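Local coordinates for protein D,D-dipeptidase/D,D-carboxypeptidase (Enterococcus faecalis, PDB 4MUQ) that acts as a zinc-dependent D,D-dipeptidase in vancomycin resistance, hydrolysing D-Ala-D-Ala and probably trimming the terminal D-Ala from cell-wall precursors, at residues V172-G184 and Y203-I215. Sequence-based numbering, arbitrary orientation.
Sequences VGYPHSKIMQENG and YLFEQAHRAEIEI
The tight part of this contact centres on P175 and F205, with I179. P175 CB sits over the centre of the F205 ring in a CH-pi contact, 3.5 Å from its centroid and 7° off the normal. F205 carries CG anti to its backbone N (chi1 -179°), which sends the ring out from the strand. K178 CG and Y174 OH approach the edge of this ring. The Y174 and F205 rings meet obliquely, their planes at 85°. The peptide bond before P175 is cis, and P175 CB also lies over one face of the Y174 ring, toward its rim. I179 packs just as closely: its CG1 is 3.5 Å from F205 CD1, and its CD1 reaches Y203 CE2 and I215 CD1. P175 CG meets the CD1 methyls of I213 and I215.

P175 is the N-cap of helix 176-183. Strands 203-205 and 213-215 pair as an antiparallel hairpin at one edge of the C-terminal four-stranded sheet. The contact joins this sheet to the helix that follows strand 168-171 of the zinc-binding Hedgehog/DD-peptidase fold. H176 packs CE1 against I215 CD1, while its ND1 and NE2 are hydrogen-bonded to the hydroxyls of Y190 and T248.

The solvent side is looser, and no clear direct hydrogen bond crosses the contact. E182, exposed to solvent, touches F205 with its carboxylate alone, OE2 lying 3.9 Å from CE1. One water bridges Y203 OH (2.7 Å) and N183 ND2 (2.8 Å), which also donates to I179 O. The hairpin tip is poorly ordered, including Q207, whose OE1 lies 3.4 Å from Y174 OH.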
loop_
_atom_site.group_PDB
_atom_site.type_symbol
_atom_site.label_atom_id
_atom_site.label_comp_id
_atom_site.label_asym_id
_atom_site.label_seq_id
_atom_site.Cartn_x
_atom_site.Cartn_y
_atom_site.Cartn_z
ATOM N N VAL A 172 -2.459 -2.400 -0.572
ATOM C CA VAL A 172 -3.120 -2.486 0.738
ATOM C C VAL A 172 -3.840 -3.813 0.905
ATOM O O VAL A 172 -4.236 -4.176 2.019
ATOM C CB VAL A 172 -4.120 -1.336 0.975
ATOM C CG1 VAL A 172 -3.381 -0.018 1.143
ATOM C CG2 VAL A 172 -5.141 -1.253 -0.156
ATOM N N GLY A 173 -4.012 -4.544 -0.191
ATOM C CA GLY A 173 -4.744 -5.794 -0.169
ATOM C C GLY A 173 -6.219 -5.634 -0.486
ATOM O O GLY A 173 -6.819 -4.588 -0.227
ATOM N N TYR A 174 -6.794 -6.677 -1.064
ATOM C CA TYR A 174 -8.228 -6.742 -1.303
ATOM C C TYR A 174 -8.895 -7.184 0.001
ATOM O O TYR A 174 -8.359 -8.032 0.711
ATOM C CB TYR A 174 -8.483 -7.768 -2.404
ATOM C CG TYR A 174 -9.902 -7.846 -2.901
ATOM C CD1 TYR A 174 -10.357 -6.986 -3.902
ATOM C CD2 TYR A 174 -10.783 -8.788 -2.393
ATOM C CE1 TYR A 174 -11.655 -7.058 -4.366
ATOM C CE2 TYR A 174 -12.091 -8.868 -2.857
ATOM C CZ TYR A 174 -12.513 -7.998 -3.842
ATOM O OH TYR A 174 -13.808 -8.073 -4.308
ATOM N N PRO A 175 -10.087 -6.644 0.320
ATOM C CA PRO A 175 -10.927 -5.718 -0.454
ATOM C C PRO A 175 -10.703 -4.252 -0.095
ATOM O O PRO A 175 -11.436 -3.388 -0.598
ATOM C CB PRO A 175 -12.338 -6.130 -0.031
ATOM C CG PRO A 175 -12.164 -6.495 1.419
ATOM C CD PRO A 175 -10.787 -7.133 1.524
ATOM N N HIS A 176 -9.721 -3.964 0.752
ATOM C CA HIS A 176 -9.472 -2.592 1.170
ATOM C C HIS A 176 -9.309 -1.652 -0.007
ATOM O O HIS A 176 -9.866 -0.558 -0.005
ATOM C CB HIS A 176 -8.252 -2.535 2.089
ATOM C CG HIS A 176 -8.321 -3.549 3.181
ATOM N ND1 HIS A 176 -9.133 -3.402 4.290
ATOM C CD2 HIS A 176 -7.750 -4.769 3.288
ATOM C CE1 HIS A 176 -9.030 -4.478 5.047
ATOM N NE2 HIS A 176 -8.202 -5.326 4.459
ATOM N N SER A 177 -8.556 -2.080 -1.019
ATOM C CA SER A 177 -8.339 -1.243 -2.196
ATOM C C SER A 177 -9.635 -0.926 -2.930
ATOM O O SER A 177 -9.798 0.170 -3.485
ATOM C CB SER A 177 -7.341 -1.911 -3.143
ATOM O OG SER A 177 -7.772 -3.205 -3.488
ATOM N N LYS A 178 -10.558 -1.882 -2.931
ATOM C CA LYS A 178 -11.837 -1.710 -3.606
ATOM C C LYS A 178 -12.737 -0.771 -2.817
ATOM O O LYS A 178 -13.417 0.081 -3.399
ATOM C CB LYS A 178 -12.526 -3.060 -3.809
ATOM C CG LYS A 178 -13.728 -3.007 -4.726
ATOM C CD LYS A 178 -13.304 -2.623 -6.135
ATOM C CE LYS A 178 -14.488 -2.711 -7.088
ATOM N NZ LYS A 178 -14.074 -2.439 -8.492
ATOM N N ILE A 179 -12.739 -0.924 -1.493
ATOM C CA ILE A 179 -13.537 -0.051 -0.641
ATOM C C ILE A 179 -13.017 1.380 -0.794
ATOM O O ILE A 179 -13.805 2.314 -0.884
ATOM C CB ILE A 179 -13.460 -0.503 0.822
ATOM C CG1 ILE A 179 -14.044 -1.903 0.961
ATOM C CG2 ILE A 179 -14.202 0.466 1.735
ATOM C CD1 ILE A 179 -13.705 -2.571 2.271
ATOM N N MET A 180 -11.697 1.553 -0.867
ATOM C CA MET A 180 -11.138 2.886 -1.076
ATOM C C MET A 180 -11.557 3.464 -2.424
ATOM O O MET A 180 -11.909 4.642 -2.515
ATOM C CB MET A 180 -9.623 2.852 -0.956
ATOM C CG MET A 180 -9.161 2.555 0.463
ATOM S SD MET A 180 -7.408 2.208 0.582
ATOM C CE MET A 180 -6.714 3.716 -0.085
ATOM N N GLN A 181 -11.559 2.622 -3.454
ATOM C CA GLN A 181 -11.969 3.055 -4.781
ATOM C C GLN A 181 -13.434 3.480 -4.782
ATOM O O GLN A 181 -13.772 4.539 -5.309
ATOM C CB GLN A 181 -11.751 1.942 -5.805
ATOM C CG GLN A 181 -12.200 2.330 -7.222
ATOM C CD GLN A 181 -12.344 1.139 -8.150
ATOM O OE1 GLN A 181 -13.021 0.163 -7.828
ATOM N NE2 GLN A 181 -11.705 1.216 -9.312
ATOM N N GLU A 182 -14.298 2.663 -4.178
ATOM C CA GLU A 182 -15.730 2.949 -4.139
ATOM C C GLU A 182 -16.041 4.267 -3.435
ATOM O O GLU A 182 -16.990 4.964 -3.800
ATOM C CB GLU A 182 -16.486 1.813 -3.445
ATOM C CG GLU A 182 -16.475 0.483 -4.186
ATOM C CD GLU A 182 -16.978 -0.671 -3.326
ATOM O OE1 GLU A 182 -17.263 -0.444 -2.128
ATOM O OE2 GLU A 182 -17.084 -1.803 -3.850
ATOM N N ASN A 183 -15.249 4.603 -2.422
ATOM C CA ASN A 183 -15.499 5.799 -1.620
ATOM C C ASN A 183 -14.657 7.012 -2.002
ATOM O O ASN A 183 -14.830 8.095 -1.424
ATOM C CB ASN A 183 -15.281 5.489 -0.142
ATOM C CG ASN A 183 -16.402 4.675 0.445
ATOM O OD1 ASN A 183 -17.464 5.207 0.767
ATOM N ND2 ASN A 183 -16.185 3.375 0.578
ATOM N N GLY A 184 -13.757 6.829 -2.968
ATOM C CA GLY A 184 -12.800 7.858 -3.353
ATOM C C GLY A 184 -11.818 8.229 -2.249
ATOM O O GLY A 184 -11.460 9.403 -2.104
ATOM N N TYR A 203 -17.587 -3.828 9.508
ATOM C CA TYR A 203 -17.882 -3.414 8.140
ATOM C C TYR A 203 -18.109 -4.660 7.292
ATOM O O TYR A 203 -17.340 -5.619 7.379
ATOM C CB TYR A 203 -16.720 -2.588 7.558
ATOM C CG TYR A 203 -16.974 -2.099 6.145
ATOM C CD1 TYR A 203 -17.612 -0.883 5.912
ATOM C CD2 TYR A 203 -16.602 -2.863 5.045
ATOM C CE1 TYR A 203 -17.854 -0.437 4.626
ATOM C CE2 TYR A 203 -16.849 -2.425 3.748
ATOM C CZ TYR A 203 -17.466 -1.213 3.550
ATOM O OH TYR A 203 -17.712 -0.778 2.265
ATOM N N LEU A 204 -19.148 -4.642 6.467
ATOM C CA LEU A 204 -19.451 -5.775 5.599
ATOM C C LEU A 204 -19.118 -5.472 4.138
ATOM O O LEU A 204 -19.672 -4.544 3.548
ATOM C CB LEU A 204 -20.927 -6.174 5.720
ATOM C CG LEU A 204 -21.359 -7.286 4.767
ATOM C CD1 LEU A 204 -20.599 -8.560 5.063
ATOM C CD2 LEU A 204 -22.863 -7.535 4.861
ATOM N N PHE A 205 -18.219 -6.264 3.558
ATOM C CA PHE A 205 -17.921 -6.172 2.131
ATOM C C PHE A 205 -18.470 -7.404 1.425
ATOM O O PHE A 205 -18.120 -8.539 1.759
ATOM C CB PHE A 205 -16.405 -6.037 1.891
ATOM C CG PHE A 205 -16.020 -5.921 0.430
ATOM C CD1 PHE A 205 -15.908 -4.673 -0.170
ATOM C CD2 PHE A 205 -15.787 -7.054 -0.338
ATOM C CE1 PHE A 205 -15.563 -4.557 -1.511
ATOM C CE2 PHE A 205 -15.444 -6.951 -1.678
ATOM C CZ PHE A 205 -15.334 -5.697 -2.265
ATOM N N GLU A 206 -19.344 -7.183 0.452
ATOM C CA GLU A 206 -19.916 -8.296 -0.282
ATOM C C GLU A 206 -20.144 -7.957 -1.747
ATOM O O GLU A 206 -20.589 -6.857 -2.084
ATOM C CB GLU A 206 -21.235 -8.745 0.363
ATOM C CG GLU A 206 -22.333 -7.696 0.341
ATOM C CD GLU A 206 -23.563 -8.118 1.118
ATOM O OE1 GLU A 206 -23.683 -9.317 1.458
ATOM O OE2 GLU A 206 -24.402 -7.242 1.399
ATOM N N GLN A 207 -19.825 -8.909 -2.615
ATOM C CA GLN A 207 -20.275 -8.846 -4.001
ATOM C C GLN A 207 -20.523 -10.229 -4.594
ATOM O O GLN A 207 -19.744 -11.162 -4.376
ATOM C CB GLN A 207 -19.316 -8.041 -4.886
ATOM C CG GLN A 207 -17.879 -8.543 -4.919
ATOM C CD GLN A 207 -17.039 -7.841 -5.981
ATOM O OE1 GLN A 207 -16.195 -8.462 -6.627
ATOM N NE2 GLN A 207 -17.267 -6.542 -6.159
ATOM N N ALA A 208 -21.633 -10.331 -5.326
ATOM C CA ALA A 208 -22.005 -11.506 -6.124
ATOM C C ALA A 208 -21.641 -12.862 -5.529
ATOM O O ALA A 208 -21.735 -13.072 -4.318
ATOM C CB ALA A 208 -21.440 -11.384 -7.530
ATOM N N HIS A 209 -21.220 -13.784 -6.389
ATOM C CA HIS A 209 -20.879 -15.114 -5.908
ATOM C C HIS A 209 -19.410 -15.344 -5.574
ATOM O O HIS A 209 -18.663 -16.018 -6.285
ATOM C CB HIS A 209 -21.507 -16.223 -6.749
ATOM C CG HIS A 209 -22.803 -16.707 -6.182
ATOM N ND1 HIS A 209 -23.985 -16.015 -6.331
ATOM C CD2 HIS A 209 -23.087 -17.777 -5.403
ATOM C CE1 HIS A 209 -24.950 -16.657 -5.697
ATOM N NE2 HIS A 209 -24.432 -17.729 -5.126
ATOM N N ARG A 210 -19.042 -14.729 -4.458
ATOM C CA ARG A 210 -17.823 -14.978 -3.722
ATOM C C ARG A 210 -18.306 -14.779 -2.293
ATOM O O ARG A 210 -19.410 -14.272 -2.085
ATOM C CB ARG A 210 -16.769 -13.939 -4.098
ATOM C CG ARG A 210 -15.426 -14.082 -3.397
ATOM C CD ARG A 210 -14.280 -14.133 -4.403
ATOM N NE ARG A 210 -14.174 -15.437 -5.056
ATOM C CZ ARG A 210 -13.089 -16.209 -5.026
ATOM N NH1 ARG A 210 -11.998 -15.811 -4.381
ATOM N NH2 ARG A 210 -13.095 -17.379 -5.650
ATOM N N ALA A 211 -17.513 -15.176 -1.307
ATOM C CA ALA A 211 -17.942 -15.059 0.081
ATOM C C ALA A 211 -17.935 -13.614 0.591
ATOM O O ALA A 211 -17.315 -12.726 -0.000
ATOM C CB ALA A 211 -17.090 -15.944 0.971
ATOM N N GLU A 212 -18.640 -13.392 1.696
ATOM C CA GLU A 212 -18.648 -12.097 2.355
ATOM C C GLU A 212 -17.344 -11.891 3.102
ATOM O O GLU A 212 -16.727 -12.848 3.573
ATOM C CB GLU A 212 -19.816 -12.013 3.337
ATOM C CG GLU A 212 -21.176 -12.036 2.675
ATOM C CD GLU A 212 -22.291 -12.303 3.662
ATOM O OE1 GLU A 212 -22.113 -13.178 4.536
ATOM O OE2 GLU A 212 -23.345 -11.641 3.560
ATOM N N ILE A 213 -16.931 -10.634 3.209
ATOM C CA ILE A 213 -15.750 -10.285 3.978
ATOM C C ILE A 213 -16.141 -9.242 5.014
ATOM O O ILE A 213 -16.825 -8.270 4.693
ATOM C CB ILE A 213 -14.643 -9.710 3.072
ATOM C CG1 ILE A 213 -14.292 -10.716 1.969
ATOM C CG2 ILE A 213 -13.422 -9.303 3.896
ATOM C CD1 ILE A 213 -13.403 -10.136 0.877
ATOM N N GLU A 214 -15.730 -9.458 6.257
ATOM C CA GLU A 214 -15.953 -8.475 7.308
ATOM C C GLU A 214 -14.641 -7.846 7.724
ATOM O O GLU A 214 -13.602 -8.515 7.755
ATOM C CB GLU A 214 -16.628 -9.107 8.521
ATOM C CG GLU A 214 -18.076 -9.481 8.285
ATOM C CD GLU A 214 -18.774 -9.903 9.558
ATOM O OE1 GLU A 214 -18.450 -10.990 10.077
ATOM O OE2 GLU A 214 -19.642 -9.142 10.039
ATOM N N ILE A 215 -14.686 -6.554 8.027
ATOM C CA ILE A 215 -13.500 -5.799 8.416
ATOM C C ILE A 215 -13.823 -4.980 9.661
ATOM O O ILE A 215 -14.908 -4.393 9.765
ATOM C CB ILE A 215 -13.082 -4.840 7.304
ATOM C CG1 ILE A 215 -12.824 -5.612 6.015
ATOM C CG2 ILE A 215 -11.817 -4.086 7.684
ATOM C CD1 ILE A 215 -12.640 -4.725 4.821
HETATM O O HOH W 1 -18.277 1.718 1.538
#